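Local coordinates for 3-oxoacyl-[acyl-carrier-protein] reductase (Sinorhizobium meliloti, PDB 3U9L) that probably reduces 3-oxoacyl-[acyl-carrier-protein] with NADPH, as a short-chain dehydrogenase/reductase, at residues W143-P155 and E269-R281. Numbering follows the deposited sequence.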
ATOM      1  N   TRP A 143       0.381  -8.006  13.502  1.00 16.46           N
ATOM      2  CA  TRP A 143       0.389  -6.692  12.875  1.00 16.71           C
ATOM      3  C   TRP A 143      -0.964  -6.067  13.153  1.00 16.63           C
ATOM      4  O   TRP A 143      -1.996  -6.747  13.060  1.00 16.68           O
ATOM      5  CB  TRP A 143       0.560  -6.876  11.356  1.00 15.40           C
ATOM      6  CG  TRP A 143       1.835  -7.588  10.917  1.00 15.52           C
ATOM      7  CD1 TRP A 143       2.122  -8.947  11.034  1.00 16.05           C
ATOM      8  CD2 TRP A 143       2.960  -6.996  10.263  1.00 15.81           C
ATOM      9  NE1 TRP A 143       3.381  -9.223  10.470  1.00 16.07           N
ATOM     10  CE2 TRP A 143       3.900  -8.051   9.985  1.00 17.48           C
ATOM     11  CE3 TRP A 143       3.270  -5.687   9.861  1.00 17.14           C
ATOM     12  CZ2 TRP A 143       5.118  -7.802   9.349  1.00 15.74           C
ATOM     13  CZ3 TRP A 143       4.447  -5.463   9.197  1.00 16.58           C
ATOM     14  CH2 TRP A 143       5.367  -6.499   8.967  1.00 15.61           C
ATOM     15  N   ILE A 144      -0.991  -4.789  13.490  1.00 17.27           N
ATOM     16  CA  ILE A 144      -2.281  -4.079  13.604  1.00 17.54           C
ATOM     17  C   ILE A 144      -2.490  -3.431  12.291  1.00 18.74           C
ATOM     18  O   ILE A 144      -1.780  -2.484  11.911  1.00 20.43           O
ATOM     19  CB  ILE A 144      -2.302  -2.998  14.709  1.00 20.60           C
ATOM     20  CG1 ILE A 144      -1.745  -3.541  16.010  1.00 20.28           C
ATOM     21  CG2 ILE A 144      -3.736  -2.353  14.838  1.00 21.72           C
ATOM     22  CD1 ILE A 144      -2.416  -4.779  16.474  1.00 21.46           C
ATOM     23  N   SER A 145      -3.451  -3.949  11.553  1.00 18.60           N
ATOM     24  CA  SER A 145      -3.656  -3.511  10.218  1.00 18.45           C
ATOM     25  C   SER A 145      -4.826  -2.521  10.333  1.00 21.76           C
ATOM     26  O   SER A 145      -4.932  -1.823  11.347  1.00 20.01           O
ATOM     27  CB  SER A 145      -4.038  -4.707   9.362  1.00 18.56           C
ATOM     28  OG  SER A 145      -4.155  -4.369   8.011  1.00 20.18           O
ATOM     29  N   SER A 146      -5.703  -2.505   9.328  1.00 19.72           N
ATOM     30  CA  SER A 146      -6.779  -1.534   9.274  1.00 21.73           C
ATOM     31  C   SER A 146      -7.911  -2.047   8.386  1.00 20.60           C
ATOM     32  O   SER A 146      -7.676  -2.495   7.276  1.00 21.29           O
ATOM     33  CB  SER A 146      -6.203  -0.232   8.692  1.00 22.94           C
ATOM     34  OG  SER A 146      -7.183   0.747   8.548  1.00 25.78           O
ATOM     35  N   SER A 147      -9.151  -1.934   8.852  1.00 20.82           N
ATOM     36  CA  SER A 147     -10.305  -2.313   8.025  1.00 20.06           C
ATOM     37  C   SER A 147     -10.303  -1.576   6.685  1.00 21.32           C
ATOM     38  O   SER A 147     -10.879  -2.058   5.689  1.00 21.97           O
ATOM     39  CB  SER A 147     -11.619  -2.019   8.796  1.00 20.53           C
ATOM     40  OG  SER A 147     -11.885  -0.627   8.853  1.00 21.72           O
ATOM     41  N   SER A 148      -9.671  -0.405   6.634  1.00 20.48           N
ATOM     42  CA  SER A 148      -9.661   0.349   5.386  1.00 21.88           C
ATOM     43  C   SER A 148      -8.962  -0.353   4.205  1.00 21.70           C
ATOM     44  O   SER A 148      -9.266  -0.060   3.039  1.00 22.53           O
ATOM     45  CB  SER A 148      -8.990   1.693   5.616  1.00 23.65           C
ATOM     46  OG  SER A 148      -7.610   1.511   5.904  1.00 24.50           O
ATOM     47  N   SER A 149      -8.045  -1.278   4.480  1.00 20.95           N
ATOM     48  CA  SER A 149      -7.315  -1.915   3.368  1.00 22.01           C
ATOM     49  C   SER A 149      -8.202  -2.900   2.614  1.00 20.93           C
ATOM     50  O   SER A 149      -7.844  -3.302   1.549  1.00 22.84           O
ATOM     51  CB  SER A 149      -6.020  -2.613   3.834  1.00 21.64           C
ATOM     52  OG  SER A 149      -5.241  -1.696   4.624  1.00 24.32           O
ATOM     53  N   ALA A 150      -9.345  -3.301   3.158  1.00 19.37           N
ATOM     54  CA  ALA A 150     -10.287  -4.123   2.363  1.00 20.60           C
ATOM     55  C   ALA A 150     -11.797  -3.894   2.676  1.00 21.25           C
ATOM     56  O   ALA A 150     -12.604  -4.802   2.483  1.00 21.50           O
ATOM     57  CB  ALA A 150      -9.986  -5.563   2.564  1.00 18.94           C
ATOM     58  N   GLY A 151     -12.162  -2.750   3.226  1.00 19.70           N
ATOM     59  CA  GLY A 151     -13.542  -2.511   3.558  1.00 19.89           C
ATOM     60  C   GLY A 151     -13.950  -1.140   3.005  1.00 19.69           C
ATOM     61  O   GLY A 151     -13.155  -0.436   2.355  1.00 18.77           O
ATOM     62  N   GLY A 152     -15.186  -0.756   3.279  1.00 20.31           N
ATOM     63  CA  GLY A 152     -15.695   0.530   2.819  1.00 18.78           C
ATOM     64  C   GLY A 152     -14.932   1.621   3.540  1.00 21.18           C
ATOM     65  O   GLY A 152     -14.691   1.524   4.744  1.00 22.70           O
ATOM     66  N   THR A 153     -14.544   2.687   2.848  1.00 20.79           N
ATOM     67  CA  THR A 153     -13.704   3.700   3.504  1.00 20.88           C
ATOM     68  C   THR A 153     -14.141   5.132   3.142  1.00 19.87           C
ATOM     69  O   THR A 153     -14.834   5.376   2.146  1.00 19.92           O
ATOM     70  CB  THR A 153     -12.224   3.599   3.014  1.00 24.00           C
ATOM     71  OG1 THR A 153     -12.258   3.635   1.594  1.00 23.58           O
ATOM     72  CG2 THR A 153     -11.537   2.338   3.394  1.00 24.05           C
ATOM     73  N   PRO A 154     -13.752   6.103   3.966  1.00 21.04           N
ATOM     74  CA  PRO A 154     -14.000   7.513   3.580  1.00 20.46           C
ATOM     75  C   PRO A 154     -12.893   8.048   2.640  1.00 21.29           C
ATOM     76  O   PRO A 154     -11.766   7.576   2.644  1.00 20.32           O
ATOM     77  CB  PRO A 154     -13.939   8.270   4.921  1.00 20.41           C
ATOM     78  CG  PRO A 154     -13.010   7.356   5.830  1.00 20.45           C
ATOM     79  CD  PRO A 154     -13.172   5.937   5.305  1.00 18.51           C
ATOM     80  N   PRO A 155     -13.216   9.066   1.844  1.00 19.13           N
ATOM     81  CA  PRO A 155     -12.168   9.778   1.120  1.00 19.00           C
ATOM     82  C   PRO A 155     -11.354  10.644   2.101  1.00 18.58           C
ATOM     83  O   PRO A 155     -11.734  10.745   3.266  1.00 19.08           O
ATOM     84  CB  PRO A 155     -12.977  10.682   0.154  1.00 19.04           C
ATOM     85  CG  PRO A 155     -14.372  10.134   0.175  1.00 20.08           C
ATOM     86  CD  PRO A 155     -14.565   9.527   1.505  1.00 19.54           C
ATOM     87  N   GLU A 269     -18.826  -2.305  11.215  1.00 21.60           N
ATOM     88  CA  GLU A 269     -19.107  -3.289  10.159  1.00 22.23           C
ATOM     89  C   GLU A 269     -18.950  -2.696   8.745  1.00 19.62           C
ATOM     90  O   GLU A 269     -19.871  -2.732   7.950  1.00 18.41           O
ATOM     91  CB  GLU A 269     -20.504  -3.884  10.348  1.00 22.71           C
ATOM     92  CG  GLU A 269     -20.721  -4.606  11.726  1.00 25.37           C
ATOM     93  CD  GLU A 269     -19.925  -5.930  11.817  1.00 29.13           C
ATOM     94  OE1 GLU A 269     -19.379  -6.383  10.770  1.00 28.81           O
ATOM     95  OE2 GLU A 269     -19.812  -6.523  12.929  1.00 31.57           O
ATOM     96  N   ASP A 270     -17.769  -2.151   8.454  1.00 18.32           N
ATOM     97  CA  ASP A 270     -17.498  -1.613   7.139  1.00 20.13           C
ATOM     98  C   ASP A 270     -17.192  -2.700   6.042  1.00 18.39           C
ATOM     99  O   ASP A 270     -16.958  -2.330   4.895  1.00 18.60           O
ATOM    100  CB  ASP A 270     -16.362  -0.571   7.163  1.00 20.69           C
ATOM    101  CG  ASP A 270     -14.983  -1.175   7.500  1.00 22.94           C
ATOM    102  OD1 ASP A 270     -14.697  -2.388   7.152  1.00 22.66           O
ATOM    103  OD2 ASP A 270     -14.193  -0.425   8.164  1.00 23.66           O
ATOM    104  N   GLY A 271     -17.193  -3.980   6.400  1.00 17.18           N
ATOM    105  CA  GLY A 271     -17.088  -5.062   5.411  1.00 18.23           C
ATOM    106  C   GLY A 271     -15.701  -5.674   5.218  1.00 17.69           C
ATOM    107  O   GLY A 271     -15.517  -6.596   4.436  1.00 17.59           O
ATOM    108  N   ALA A 272     -14.694  -5.164   5.919  1.00 18.94           N
ATOM    109  CA  ALA A 272     -13.338  -5.697   5.755  1.00 18.07           C
ATOM    110  C   ALA A 272     -13.307  -7.188   6.127  1.00 18.74           C
ATOM    111  O   ALA A 272     -12.450  -7.903   5.645  1.00 16.56           O
ATOM    112  CB  ALA A 272     -12.310  -4.931   6.553  1.00 17.10           C
ATOM    113  N   ASP A 273     -14.248  -7.633   6.948  1.00 18.74           N
ATOM    114  CA  ASP A 273     -14.298  -9.034   7.288  1.00 18.43           C
ATOM    115  C   ASP A 273     -14.575  -9.849   6.046  1.00 18.46           C
ATOM    116  O   ASP A 273     -13.979 -10.888   5.861  1.00 17.20           O
ATOM    117  CB  ASP A 273     -15.325  -9.329   8.389  1.00 18.86           C
ATOM    118  CG  ASP A 273     -16.716  -8.836   8.062  1.00 21.08           C
ATOM    119  OD1 ASP A 273     -16.893  -7.792   7.411  1.00 20.86           O
ATOM    120  OD2 ASP A 273     -17.679  -9.479   8.503  1.00 24.93           O
ATOM    121  N   VAL A 274     -15.470  -9.350   5.201  1.00 18.34           N
ATOM    122  CA  VAL A 274     -15.888  -9.995   3.985  1.00 16.81           C
ATOM    123  C   VAL A 274     -14.786  -9.810   2.945  1.00 17.53           C
ATOM    124  O   VAL A 274     -14.349 -10.775   2.310  1.00 16.71           O
ATOM    125  CB  VAL A 274     -17.198  -9.326   3.422  1.00 17.01           C
ATOM    126  CG1 VAL A 274     -17.577  -9.977   2.123  1.00 18.00           C
ATOM    127  CG2 VAL A 274     -18.338  -9.493   4.367  1.00 16.97           C
ATOM    128  N   GLY A 275     -14.340  -8.566   2.727  1.00 16.95           N
ATOM    129  CA  GLY A 275     -13.259  -8.340   1.773  1.00 16.40           C
ATOM    130  C   GLY A 275     -12.030  -9.243   2.069  1.00 18.57           C
ATOM    131  O   GLY A 275     -11.512  -9.947   1.201  1.00 17.02           O
ATOM    132  N   PHE A 276     -11.530  -9.211   3.297  1.00 17.22           N
ATOM    133  CA  PHE A 276     -10.332  -9.970   3.586  1.00 17.60           C
ATOM    134  C   PHE A 276     -10.547 -11.471   3.526  1.00 18.07           C
ATOM    135  O   PHE A 276      -9.642 -12.204   3.221  1.00 18.15           O
ATOM    136  CB  PHE A 276      -9.711  -9.603   4.943  1.00 16.47           C
ATOM    137  CG  PHE A 276      -8.748  -8.412   4.878  1.00 17.88           C
ATOM    138  CD1 PHE A 276      -7.654  -8.421   4.034  1.00 17.61           C
ATOM    139  CD2 PHE A 276      -8.950  -7.286   5.666  1.00 17.43           C
ATOM    140  CE1 PHE A 276      -6.788  -7.318   3.977  1.00 18.20           C
ATOM    141  CE2 PHE A 276      -8.080  -6.169   5.617  1.00 17.98           C
ATOM    142  CZ  PHE A 276      -6.991  -6.206   4.785  1.00 19.88           C
ATOM    143  N   SER A 277     -11.727 -11.943   3.860  1.00 17.90           N
ATOM    144  CA  SER A 277     -11.886 -13.361   3.854  1.00 19.01           C
ATOM    145  C   SER A 277     -11.909 -13.876   2.390  1.00 18.33           C
ATOM    146  O   SER A 277     -11.403 -14.969   2.096  1.00 17.89           O
ATOM    147  CB  SER A 277     -13.134 -13.740   4.665  1.00 19.54           C
ATOM    148  OG  SER A 277     -14.220 -13.606   3.763  1.00 22.01           O
ATOM    149  N   VAL A 278     -12.450 -13.089   1.465  1.00 17.10           N
ATOM    150  CA  VAL A 278     -12.259 -13.357   0.032  1.00 17.19           C
ATOM    151  C   VAL A 278     -10.788 -13.233  -0.390  1.00 18.06           C
ATOM    152  O   VAL A 278     -10.227 -14.172  -1.006  1.00 16.98           O
ATOM    153  CB  VAL A 278     -13.154 -12.447  -0.887  1.00 17.89           C
ATOM    154  CG1 VAL A 278     -12.754 -12.626  -2.358  1.00 15.68           C
ATOM    155  CG2 VAL A 278     -14.646 -12.776  -0.664  1.00 16.24           C
ATOM    156  N   LEU A 279     -10.121 -12.114  -0.071  1.00 17.40           N
ATOM    157  CA  LEU A 279      -8.681 -12.036  -0.448  1.00 17.77           C
ATOM    158  C   LEU A 279      -7.833 -13.171   0.138  1.00 18.43           C
ATOM    159  O   LEU A 279      -6.961 -13.707  -0.560  1.00 16.63           O
ATOM    160  CB  LEU A 279      -7.988 -10.727  -0.060  1.00 17.86           C
ATOM    161  CG  LEU A 279      -8.652  -9.472  -0.635  1.00 21.51           C
ATOM    162  CD1 LEU A 279      -7.866  -8.200  -0.267  1.00 21.83           C
ATOM    163  CD2 LEU A 279      -8.904  -9.533  -2.143  1.00 21.23           C
ATOM    164  N   ASP A 280      -8.018 -13.473   1.427  1.00 17.13           N
ATOM    165  CA  ASP A 280      -7.281 -14.549   2.070  1.00 17.83           C
ATOM    166  C   ASP A 280      -7.497 -15.892   1.310  1.00 17.58           C
ATOM    167  O   ASP A 280      -6.583 -16.701   1.203  1.00 15.85           O
ATOM    168  CB  ASP A 280      -7.745 -14.750   3.515  1.00 17.83           C
ATOM    169  CG  ASP A 280      -7.333 -13.578   4.443  1.00 23.76           C
ATOM    170  OD1 ASP A 280      -6.521 -12.697   4.017  1.00 24.05           O
ATOM    171  OD2 ASP A 280      -7.810 -13.552   5.613  1.00 24.79           O
ATOM    172  N   ARG A 281      -8.732 -16.135   0.884  1.00 16.11           N
ATOM    173  CA  ARG A 281      -9.108 -17.388   0.215  1.00 17.10           C
ATOM    174  C   ARG A 281      -8.414 -17.463  -1.162  1.00 16.16           C
ATOM    175  O   ARG A 281      -7.848 -18.491  -1.541  1.00 17.35           O
ATOM    176  CB  ARG A 281     -10.624 -17.418  -0.001  1.00 18.52           C
ATOM    177  CG  ARG A 281     -11.148 -18.675  -0.599  1.00 17.72           C
ATOM    178  CD  ARG A 281     -11.227 -19.723   0.512  1.00 20.01           C
ATOM    179  NE  ARG A 281     -11.583 -21.054   0.010  1.00 19.69           N
ATOM    180  CZ  ARG A 281     -11.916 -22.085   0.770  1.00 19.58           C
ATOM    181  NH1 ARG A 281     -12.002 -21.955   2.106  1.00 18.20           N
ATOM    182  NH2 ARG A 281     -12.237 -23.233   0.172  1.00 18.66           N
TER
HETATM  183  O   HOH W   1     -14.542   2.858   7.452  1.00 30.40           O
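Asp270 meets Ser147 and Gly152 where, in this Rossmann-fold short-chain reductase, the loop leaving strand 139-144 runs against the start of the last helix, 272-289. It is a worked example of one aspartate serving two segments at once: its side chain closes an Asx turn at the start of a helix and also reaches a loop. From its first carbon outward, Asp270 CB lies 3.6 Å from Gly152 O. With CG set between the backbone N and carbonyl carbon (chi1 67°), the carboxylate turns one oxygen back to its own backbone and the other to Ser147. Asp270 OD1 accepts from Ala272 N at 3.0 Å, nearly along its C-O axis, closing the Asx turn around Gly271, the N-cap residue. Asp270 OD2 takes the hydroxyl of Ser147, although the modelled distance from Ser147 OG to Asp270 OD2, 2.4 Å, is doubtfully short. A water donates to Gly152 O and, weakly, to Asp270 OD2. With an alanine here instead of Asp270, Ala272 N would probably lose its Asx-turn acceptor and the Ser147 hydroxyl its partner. The backbone adds a nearly straight bond, Gly152 N to Asp270 O (2.9 Å, 174°). A CB at Gly151 would clash with Asp270 OD1 and Ala272 N.

One helical turn on from Ala272, the Phe276 ring takes Ala150 CB over its face, 3.5 Å from its centre, in a CH-pi contact only 7° off the ring normal. Arg262 makes a cation-pi contact with the same ring, and Leu279 of the second subunit packs on Ala150, so the contact borders the dimer interface. Ala272 CA points its hydrogen at Ala150 O across 3.5 Å.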